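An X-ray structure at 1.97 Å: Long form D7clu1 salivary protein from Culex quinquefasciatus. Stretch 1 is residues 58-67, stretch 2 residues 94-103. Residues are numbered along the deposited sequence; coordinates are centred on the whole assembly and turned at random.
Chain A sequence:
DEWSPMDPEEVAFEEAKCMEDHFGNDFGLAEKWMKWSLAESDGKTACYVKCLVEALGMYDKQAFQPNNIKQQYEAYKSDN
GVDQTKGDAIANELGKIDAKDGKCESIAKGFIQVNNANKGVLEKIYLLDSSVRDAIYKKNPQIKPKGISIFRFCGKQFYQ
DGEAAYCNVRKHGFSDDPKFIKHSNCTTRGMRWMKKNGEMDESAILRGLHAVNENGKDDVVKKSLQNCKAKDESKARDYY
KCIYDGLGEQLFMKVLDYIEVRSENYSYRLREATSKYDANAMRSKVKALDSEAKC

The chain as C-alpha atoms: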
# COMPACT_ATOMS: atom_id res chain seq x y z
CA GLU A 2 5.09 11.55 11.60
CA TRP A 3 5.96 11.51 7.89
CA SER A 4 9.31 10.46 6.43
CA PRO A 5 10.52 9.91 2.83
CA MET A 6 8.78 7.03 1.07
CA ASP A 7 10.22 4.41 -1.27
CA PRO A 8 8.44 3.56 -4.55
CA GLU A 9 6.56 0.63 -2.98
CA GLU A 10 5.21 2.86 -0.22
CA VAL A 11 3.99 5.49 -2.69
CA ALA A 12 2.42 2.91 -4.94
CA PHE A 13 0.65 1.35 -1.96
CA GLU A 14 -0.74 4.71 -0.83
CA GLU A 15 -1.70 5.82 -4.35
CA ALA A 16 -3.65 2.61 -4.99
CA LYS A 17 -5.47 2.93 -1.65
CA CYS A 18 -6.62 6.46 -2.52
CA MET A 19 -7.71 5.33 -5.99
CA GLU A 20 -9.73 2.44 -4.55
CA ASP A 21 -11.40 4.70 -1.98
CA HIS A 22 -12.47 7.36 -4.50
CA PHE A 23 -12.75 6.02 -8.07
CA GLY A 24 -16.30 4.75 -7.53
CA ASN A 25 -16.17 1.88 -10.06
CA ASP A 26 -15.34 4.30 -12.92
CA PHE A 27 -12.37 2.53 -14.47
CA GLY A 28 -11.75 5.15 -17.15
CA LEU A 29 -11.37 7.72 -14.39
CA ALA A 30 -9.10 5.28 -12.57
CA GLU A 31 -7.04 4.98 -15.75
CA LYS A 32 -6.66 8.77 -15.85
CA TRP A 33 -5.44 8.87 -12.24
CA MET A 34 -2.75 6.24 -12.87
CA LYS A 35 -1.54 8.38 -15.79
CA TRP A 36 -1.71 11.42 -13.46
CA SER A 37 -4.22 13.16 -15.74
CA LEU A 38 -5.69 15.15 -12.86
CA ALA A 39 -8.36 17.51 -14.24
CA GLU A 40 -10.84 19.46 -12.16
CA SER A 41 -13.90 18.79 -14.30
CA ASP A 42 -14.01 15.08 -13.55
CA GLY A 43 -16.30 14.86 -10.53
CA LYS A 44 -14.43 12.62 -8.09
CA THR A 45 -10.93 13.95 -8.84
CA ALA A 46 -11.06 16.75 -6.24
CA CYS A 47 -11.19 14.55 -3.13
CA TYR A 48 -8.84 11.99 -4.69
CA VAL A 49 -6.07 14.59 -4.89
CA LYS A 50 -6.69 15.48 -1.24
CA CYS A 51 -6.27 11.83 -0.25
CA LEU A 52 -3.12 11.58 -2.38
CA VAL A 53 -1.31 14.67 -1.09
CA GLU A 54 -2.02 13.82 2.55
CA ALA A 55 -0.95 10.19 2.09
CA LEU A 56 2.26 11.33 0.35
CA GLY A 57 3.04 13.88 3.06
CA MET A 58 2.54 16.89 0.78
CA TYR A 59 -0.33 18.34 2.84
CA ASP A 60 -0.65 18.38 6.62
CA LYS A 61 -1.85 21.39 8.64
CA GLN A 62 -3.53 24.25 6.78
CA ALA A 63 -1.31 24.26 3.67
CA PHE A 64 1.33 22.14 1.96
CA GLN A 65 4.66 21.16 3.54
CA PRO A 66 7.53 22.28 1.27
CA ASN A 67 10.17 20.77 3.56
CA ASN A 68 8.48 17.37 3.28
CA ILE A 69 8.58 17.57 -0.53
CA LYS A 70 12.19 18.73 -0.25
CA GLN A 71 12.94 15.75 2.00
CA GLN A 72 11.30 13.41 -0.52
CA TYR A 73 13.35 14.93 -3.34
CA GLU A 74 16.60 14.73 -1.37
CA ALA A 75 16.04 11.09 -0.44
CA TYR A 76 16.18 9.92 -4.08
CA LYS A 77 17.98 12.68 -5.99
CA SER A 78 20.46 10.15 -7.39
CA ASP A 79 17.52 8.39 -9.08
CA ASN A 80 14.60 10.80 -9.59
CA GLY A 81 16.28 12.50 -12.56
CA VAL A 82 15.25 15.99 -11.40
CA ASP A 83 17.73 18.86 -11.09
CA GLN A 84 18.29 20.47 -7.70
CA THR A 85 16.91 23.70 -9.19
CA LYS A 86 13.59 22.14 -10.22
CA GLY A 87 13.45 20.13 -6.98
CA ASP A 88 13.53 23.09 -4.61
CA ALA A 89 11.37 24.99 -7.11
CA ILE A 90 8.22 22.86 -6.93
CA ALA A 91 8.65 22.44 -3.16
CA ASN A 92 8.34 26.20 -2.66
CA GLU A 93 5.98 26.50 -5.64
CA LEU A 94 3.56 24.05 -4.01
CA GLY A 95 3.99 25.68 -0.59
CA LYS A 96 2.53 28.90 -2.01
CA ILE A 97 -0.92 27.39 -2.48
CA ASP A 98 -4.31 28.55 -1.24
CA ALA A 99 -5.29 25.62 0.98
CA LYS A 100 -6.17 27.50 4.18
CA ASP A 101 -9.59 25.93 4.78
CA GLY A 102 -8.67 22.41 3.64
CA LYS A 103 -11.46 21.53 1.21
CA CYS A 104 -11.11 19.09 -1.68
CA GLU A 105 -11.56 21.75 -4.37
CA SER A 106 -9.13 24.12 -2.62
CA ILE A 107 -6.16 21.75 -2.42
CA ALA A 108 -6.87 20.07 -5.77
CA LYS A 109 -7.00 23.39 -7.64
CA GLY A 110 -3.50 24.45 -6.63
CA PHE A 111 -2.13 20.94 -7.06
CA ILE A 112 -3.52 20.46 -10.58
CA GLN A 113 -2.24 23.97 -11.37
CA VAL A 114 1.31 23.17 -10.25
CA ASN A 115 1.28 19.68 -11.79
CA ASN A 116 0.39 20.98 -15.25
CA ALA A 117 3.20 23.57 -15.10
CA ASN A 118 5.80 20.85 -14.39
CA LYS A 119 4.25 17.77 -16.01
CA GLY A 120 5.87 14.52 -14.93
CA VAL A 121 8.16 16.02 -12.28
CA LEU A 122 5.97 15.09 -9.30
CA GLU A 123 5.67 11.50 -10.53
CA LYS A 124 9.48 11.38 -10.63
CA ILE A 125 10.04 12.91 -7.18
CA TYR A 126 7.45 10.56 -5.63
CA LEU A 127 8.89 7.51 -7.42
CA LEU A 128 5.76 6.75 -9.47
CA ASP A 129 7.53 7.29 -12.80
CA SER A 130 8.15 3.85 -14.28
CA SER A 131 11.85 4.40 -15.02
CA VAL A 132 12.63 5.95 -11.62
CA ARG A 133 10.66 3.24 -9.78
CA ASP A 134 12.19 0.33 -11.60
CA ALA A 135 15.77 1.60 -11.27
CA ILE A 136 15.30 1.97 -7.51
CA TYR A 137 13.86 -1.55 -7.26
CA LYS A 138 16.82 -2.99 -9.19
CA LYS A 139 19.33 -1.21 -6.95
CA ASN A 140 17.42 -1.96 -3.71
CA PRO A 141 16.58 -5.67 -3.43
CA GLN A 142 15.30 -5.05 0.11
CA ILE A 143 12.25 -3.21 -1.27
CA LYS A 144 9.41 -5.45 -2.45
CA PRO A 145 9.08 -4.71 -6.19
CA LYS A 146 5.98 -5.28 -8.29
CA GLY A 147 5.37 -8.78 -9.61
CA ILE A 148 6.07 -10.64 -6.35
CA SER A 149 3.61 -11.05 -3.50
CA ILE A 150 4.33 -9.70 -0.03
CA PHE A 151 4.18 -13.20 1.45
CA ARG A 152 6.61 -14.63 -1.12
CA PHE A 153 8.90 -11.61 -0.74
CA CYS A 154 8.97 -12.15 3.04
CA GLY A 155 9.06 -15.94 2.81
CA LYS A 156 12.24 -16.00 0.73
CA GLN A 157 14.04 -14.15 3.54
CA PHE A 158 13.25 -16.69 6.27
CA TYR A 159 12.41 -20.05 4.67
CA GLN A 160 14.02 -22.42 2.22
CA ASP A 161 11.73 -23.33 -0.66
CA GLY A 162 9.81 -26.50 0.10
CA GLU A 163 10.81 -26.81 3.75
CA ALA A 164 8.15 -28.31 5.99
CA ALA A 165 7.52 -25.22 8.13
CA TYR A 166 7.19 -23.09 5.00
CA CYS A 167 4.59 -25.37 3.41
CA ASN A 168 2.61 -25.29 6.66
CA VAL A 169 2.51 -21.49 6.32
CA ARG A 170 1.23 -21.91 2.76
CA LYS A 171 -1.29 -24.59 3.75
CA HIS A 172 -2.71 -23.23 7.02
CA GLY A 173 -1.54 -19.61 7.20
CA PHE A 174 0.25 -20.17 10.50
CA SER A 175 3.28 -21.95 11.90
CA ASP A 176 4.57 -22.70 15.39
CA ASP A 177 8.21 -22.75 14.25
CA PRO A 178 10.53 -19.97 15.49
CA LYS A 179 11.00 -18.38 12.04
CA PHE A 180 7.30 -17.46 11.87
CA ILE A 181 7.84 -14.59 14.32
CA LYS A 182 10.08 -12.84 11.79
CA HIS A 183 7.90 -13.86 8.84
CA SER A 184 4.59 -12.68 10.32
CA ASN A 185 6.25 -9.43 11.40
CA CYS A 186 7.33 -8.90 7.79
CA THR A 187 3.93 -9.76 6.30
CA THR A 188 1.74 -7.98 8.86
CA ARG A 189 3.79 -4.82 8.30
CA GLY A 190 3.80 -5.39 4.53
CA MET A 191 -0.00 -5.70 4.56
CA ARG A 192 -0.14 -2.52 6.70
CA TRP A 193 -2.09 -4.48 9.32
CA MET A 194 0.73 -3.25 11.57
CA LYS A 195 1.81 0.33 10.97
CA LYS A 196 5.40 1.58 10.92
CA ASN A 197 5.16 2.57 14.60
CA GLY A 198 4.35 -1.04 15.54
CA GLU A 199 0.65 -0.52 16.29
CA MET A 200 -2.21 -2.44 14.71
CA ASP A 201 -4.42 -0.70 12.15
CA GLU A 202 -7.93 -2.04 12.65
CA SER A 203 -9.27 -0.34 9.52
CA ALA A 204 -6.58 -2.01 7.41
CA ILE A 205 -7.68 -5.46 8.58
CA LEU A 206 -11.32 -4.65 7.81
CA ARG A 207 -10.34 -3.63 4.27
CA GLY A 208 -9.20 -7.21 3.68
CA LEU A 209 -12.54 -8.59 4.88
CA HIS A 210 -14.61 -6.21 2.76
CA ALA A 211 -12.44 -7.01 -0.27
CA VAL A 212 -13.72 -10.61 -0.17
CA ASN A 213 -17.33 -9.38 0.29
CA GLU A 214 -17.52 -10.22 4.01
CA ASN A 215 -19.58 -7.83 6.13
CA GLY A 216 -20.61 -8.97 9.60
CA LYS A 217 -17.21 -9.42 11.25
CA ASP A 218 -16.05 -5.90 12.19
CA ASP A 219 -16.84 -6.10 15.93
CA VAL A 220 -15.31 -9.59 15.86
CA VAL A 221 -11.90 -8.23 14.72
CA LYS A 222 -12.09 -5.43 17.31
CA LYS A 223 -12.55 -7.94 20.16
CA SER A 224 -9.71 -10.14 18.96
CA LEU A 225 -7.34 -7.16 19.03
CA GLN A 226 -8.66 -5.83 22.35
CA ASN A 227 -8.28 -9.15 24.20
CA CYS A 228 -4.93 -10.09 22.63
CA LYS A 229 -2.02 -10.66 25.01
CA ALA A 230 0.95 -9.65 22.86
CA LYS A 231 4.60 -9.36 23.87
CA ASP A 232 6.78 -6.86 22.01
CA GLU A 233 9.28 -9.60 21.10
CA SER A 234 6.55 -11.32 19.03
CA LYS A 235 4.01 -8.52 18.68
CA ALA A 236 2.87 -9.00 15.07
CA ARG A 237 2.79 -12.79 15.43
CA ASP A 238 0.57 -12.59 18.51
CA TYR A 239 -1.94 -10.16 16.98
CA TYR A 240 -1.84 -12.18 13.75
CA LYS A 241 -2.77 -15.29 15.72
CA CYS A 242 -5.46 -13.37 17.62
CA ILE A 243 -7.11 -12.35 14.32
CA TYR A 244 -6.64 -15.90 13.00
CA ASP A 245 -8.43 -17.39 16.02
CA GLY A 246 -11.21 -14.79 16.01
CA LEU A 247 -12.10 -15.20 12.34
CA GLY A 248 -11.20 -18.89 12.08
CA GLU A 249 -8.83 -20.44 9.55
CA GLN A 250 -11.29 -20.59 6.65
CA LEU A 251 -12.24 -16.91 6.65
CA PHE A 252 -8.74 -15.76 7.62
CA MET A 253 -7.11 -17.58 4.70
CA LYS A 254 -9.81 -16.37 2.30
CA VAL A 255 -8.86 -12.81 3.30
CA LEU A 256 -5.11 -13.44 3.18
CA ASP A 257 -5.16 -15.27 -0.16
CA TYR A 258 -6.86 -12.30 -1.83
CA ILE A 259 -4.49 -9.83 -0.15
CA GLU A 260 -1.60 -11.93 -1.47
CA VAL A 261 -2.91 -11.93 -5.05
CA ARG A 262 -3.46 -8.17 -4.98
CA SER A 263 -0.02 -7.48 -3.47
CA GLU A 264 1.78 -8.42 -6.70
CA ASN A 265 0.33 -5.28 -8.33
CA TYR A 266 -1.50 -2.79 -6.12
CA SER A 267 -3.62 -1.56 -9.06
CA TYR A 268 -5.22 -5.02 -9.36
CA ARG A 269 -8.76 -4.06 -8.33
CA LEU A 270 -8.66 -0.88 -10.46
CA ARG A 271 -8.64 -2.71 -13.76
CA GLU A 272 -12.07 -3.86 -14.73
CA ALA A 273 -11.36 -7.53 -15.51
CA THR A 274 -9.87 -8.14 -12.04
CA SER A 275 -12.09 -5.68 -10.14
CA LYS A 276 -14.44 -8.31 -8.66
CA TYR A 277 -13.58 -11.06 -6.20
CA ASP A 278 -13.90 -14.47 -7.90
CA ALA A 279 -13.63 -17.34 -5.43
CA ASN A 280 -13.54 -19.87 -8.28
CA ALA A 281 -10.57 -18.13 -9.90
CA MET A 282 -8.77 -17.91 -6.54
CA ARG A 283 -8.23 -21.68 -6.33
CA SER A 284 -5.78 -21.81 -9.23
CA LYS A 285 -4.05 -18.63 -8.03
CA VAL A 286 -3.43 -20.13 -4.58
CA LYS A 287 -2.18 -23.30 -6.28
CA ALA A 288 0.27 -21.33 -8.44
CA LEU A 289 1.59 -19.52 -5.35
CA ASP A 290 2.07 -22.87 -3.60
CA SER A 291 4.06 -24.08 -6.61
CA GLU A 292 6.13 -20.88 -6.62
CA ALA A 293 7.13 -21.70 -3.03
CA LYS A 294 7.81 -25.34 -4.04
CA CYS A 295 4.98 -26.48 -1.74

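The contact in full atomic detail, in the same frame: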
# COMPACT_ATOMS: atom_id res chain seq x y z
N MET A 58 2.46 15.56 1.38
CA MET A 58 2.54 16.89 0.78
C MET A 58 1.67 17.90 1.50
O MET A 58 1.95 19.10 1.41
CB MET A 58 2.11 16.84 -0.69
CG MET A 58 2.82 15.81 -1.54
SD MET A 58 2.31 15.90 -3.26
CE MET A 58 3.64 16.86 -3.96
N TYR A 59 0.63 17.46 2.20
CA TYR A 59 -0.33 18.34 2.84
C TYR A 59 -0.59 17.85 4.25
O TYR A 59 -0.87 16.66 4.45
CB TYR A 59 -1.64 18.36 2.03
CG TYR A 59 -2.65 19.38 2.48
CD1 TYR A 59 -2.50 20.72 2.16
CD2 TYR A 59 -3.76 19.00 3.22
CE1 TYR A 59 -3.43 21.66 2.57
CE2 TYR A 59 -4.70 19.93 3.63
CZ TYR A 59 -4.52 21.26 3.30
OH TYR A 59 -5.45 22.20 3.71
N ASP A 60 -0.50 18.76 5.22
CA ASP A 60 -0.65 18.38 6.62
C ASP A 60 -1.59 19.32 7.37
O ASP A 60 -2.78 19.02 7.53
N LYS A 61 -1.07 20.45 7.84
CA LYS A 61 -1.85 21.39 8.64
C LYS A 61 -2.86 22.14 7.79
O LYS A 61 -3.86 21.57 7.33
N GLN A 62 -2.62 23.44 7.58
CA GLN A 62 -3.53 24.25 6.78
C GLN A 62 -3.11 24.32 5.32
O GLN A 62 -3.97 24.51 4.45
N ALA A 63 -1.82 24.17 5.03
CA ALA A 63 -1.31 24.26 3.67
C ALA A 63 -0.33 23.12 3.44
O ALA A 63 -0.18 22.21 4.26
N PHE A 64 0.36 23.17 2.30
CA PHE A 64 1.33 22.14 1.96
C PHE A 64 2.57 22.25 2.84
O PHE A 64 2.76 23.22 3.58
CB PHE A 64 1.70 22.22 0.48
CG PHE A 64 0.59 21.80 -0.45
CD1 PHE A 64 -0.47 22.64 -0.72
CD2 PHE A 64 0.63 20.56 -1.07
CE1 PHE A 64 -1.49 22.25 -1.58
CE2 PHE A 64 -0.39 20.16 -1.93
CZ PHE A 64 -1.44 21.01 -2.18
N GLN A 65 3.43 21.23 2.76
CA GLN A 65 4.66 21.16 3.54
C GLN A 65 5.84 21.12 2.58
O GLN A 65 6.24 20.03 2.12
CB GLN A 65 4.66 19.94 4.46
N PRO A 66 6.41 22.27 2.23
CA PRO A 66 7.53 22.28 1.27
C PRO A 66 8.75 21.51 1.75
O PRO A 66 9.46 20.92 0.92
CB PRO A 66 7.84 23.78 1.11
CG PRO A 66 6.59 24.48 1.52
CD PRO A 66 5.97 23.63 2.59
N ASN A 67 9.01 21.49 3.05
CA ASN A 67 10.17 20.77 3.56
C ASN A 67 9.98 19.26 3.55
O ASN A 67 10.97 18.51 3.56
CB ASN A 67 10.55 21.27 4.95
CG ASN A 67 11.24 22.63 4.91
OD1 ASN A 67 10.59 23.66 4.74
ND2 ASN A 67 12.56 22.63 5.06
N LEU A 94 4.75 24.66 -4.59
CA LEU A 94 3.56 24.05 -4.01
C LEU A 94 3.21 24.66 -2.66
O LEU A 94 2.03 24.74 -2.30
CB LEU A 94 3.76 22.54 -3.87
CG LEU A 94 3.21 21.68 -5.00
CD1 LEU A 94 3.83 20.30 -4.97
CD2 LEU A 94 1.69 21.58 -4.89
N GLY A 95 4.22 25.09 -1.90
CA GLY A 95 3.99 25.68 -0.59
C GLY A 95 3.53 27.12 -0.64
O GLY A 95 3.55 27.82 0.38
N LYS A 96 3.13 27.59 -1.82
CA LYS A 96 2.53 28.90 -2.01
C LYS A 96 1.10 28.77 -2.50
O LYS A 96 0.61 29.57 -3.29
N ILE A 97 0.41 27.73 -2.02
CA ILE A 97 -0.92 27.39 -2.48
C ILE A 97 -1.95 28.05 -1.57
O ILE A 97 -1.65 28.52 -0.47
CB ILE A 97 -1.13 25.86 -2.53
CG2 ILE A 97 -2.21 25.49 -3.52
N ASP A 98 -3.20 28.09 -2.05
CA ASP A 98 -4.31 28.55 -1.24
C ASP A 98 -4.44 27.68 -0.00
O ASP A 98 -3.96 28.04 1.07
CB ASP A 98 -5.62 28.53 -2.04
N ALA A 99 -5.08 26.51 -0.15
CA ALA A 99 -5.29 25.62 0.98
C ALA A 99 -6.13 26.32 2.04
O ALA A 99 -7.34 26.51 1.86
N LYS A 100 -5.49 26.72 3.15
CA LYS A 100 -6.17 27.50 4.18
C LYS A 100 -7.29 26.71 4.85
O LYS A 100 -7.12 26.22 5.97
N ASP A 101 -8.43 26.58 4.17
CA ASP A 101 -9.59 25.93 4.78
C ASP A 101 -9.47 24.41 4.74
O ASP A 101 -9.97 23.74 5.66
CB ASP A 101 -10.88 26.38 4.10
CG ASP A 101 -11.00 25.89 2.67
OD1 ASP A 101 -10.04 26.08 1.89
OD2 ASP A 101 -12.05 25.31 2.32
N GLY A 102 -8.84 23.85 3.72
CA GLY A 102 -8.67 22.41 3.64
C GLY A 102 -9.82 21.66 3.01
O GLY A 102 -10.18 20.57 3.47
N LYS A 103 -10.43 22.22 1.96
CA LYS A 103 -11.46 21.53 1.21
C LYS A 103 -10.83 20.77 0.04
O LYS A 103 -9.67 21.00 -0.33
CB LYS A 103 -12.51 22.51 0.71

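Phe 64 is the apolar centre of this contact between two mostly irregular segments. Its CA-to-CB bond points toward the other stretch, and with chi1 in the m well the ring lies against Leu 94. Leu 94 CD2 sits over one face, 4.2 Å from the ring centroid and 21° off its normal, a CH-pi contact that places a polarizable methyl against the pi cloud. Farther along the ring, Phe 64 CE1 meets Ile 97 CB at 3.8 Å. The other methyl of Leu 94 serves a second partner: Met 58 CE reaches Leu 94 CD1 at 3.6 Å, so one leucine joins two side chains of the opposing segment.

Gly 95, the first residue to leave the helix, lets the backbones close in, its CA 5.1 Å from Phe 64 CA. Pro 66 CG lies 3.6 Å from Gly 95 CA; an ideal CB there would fall 2.1 Å from that same CG, a clash.

Toward the polar edge, Tyr 59 OH approaches Gly 102 CA at 3.2 Å and gives a weak hydrogen bond to Gln 62 O, 2.8 Å away, tethering its own loop. The backbone angles of Gly 102 by themselves call for glycine. Gln 62 O also comes within 3.0 Å of Lys 100 N, where the two backbones run close, their CA atoms 4.9 Å apart. The rules that read most clearly are the apolar cluster around Leu 94 and the glycine at 95 that makes room for Pro 66.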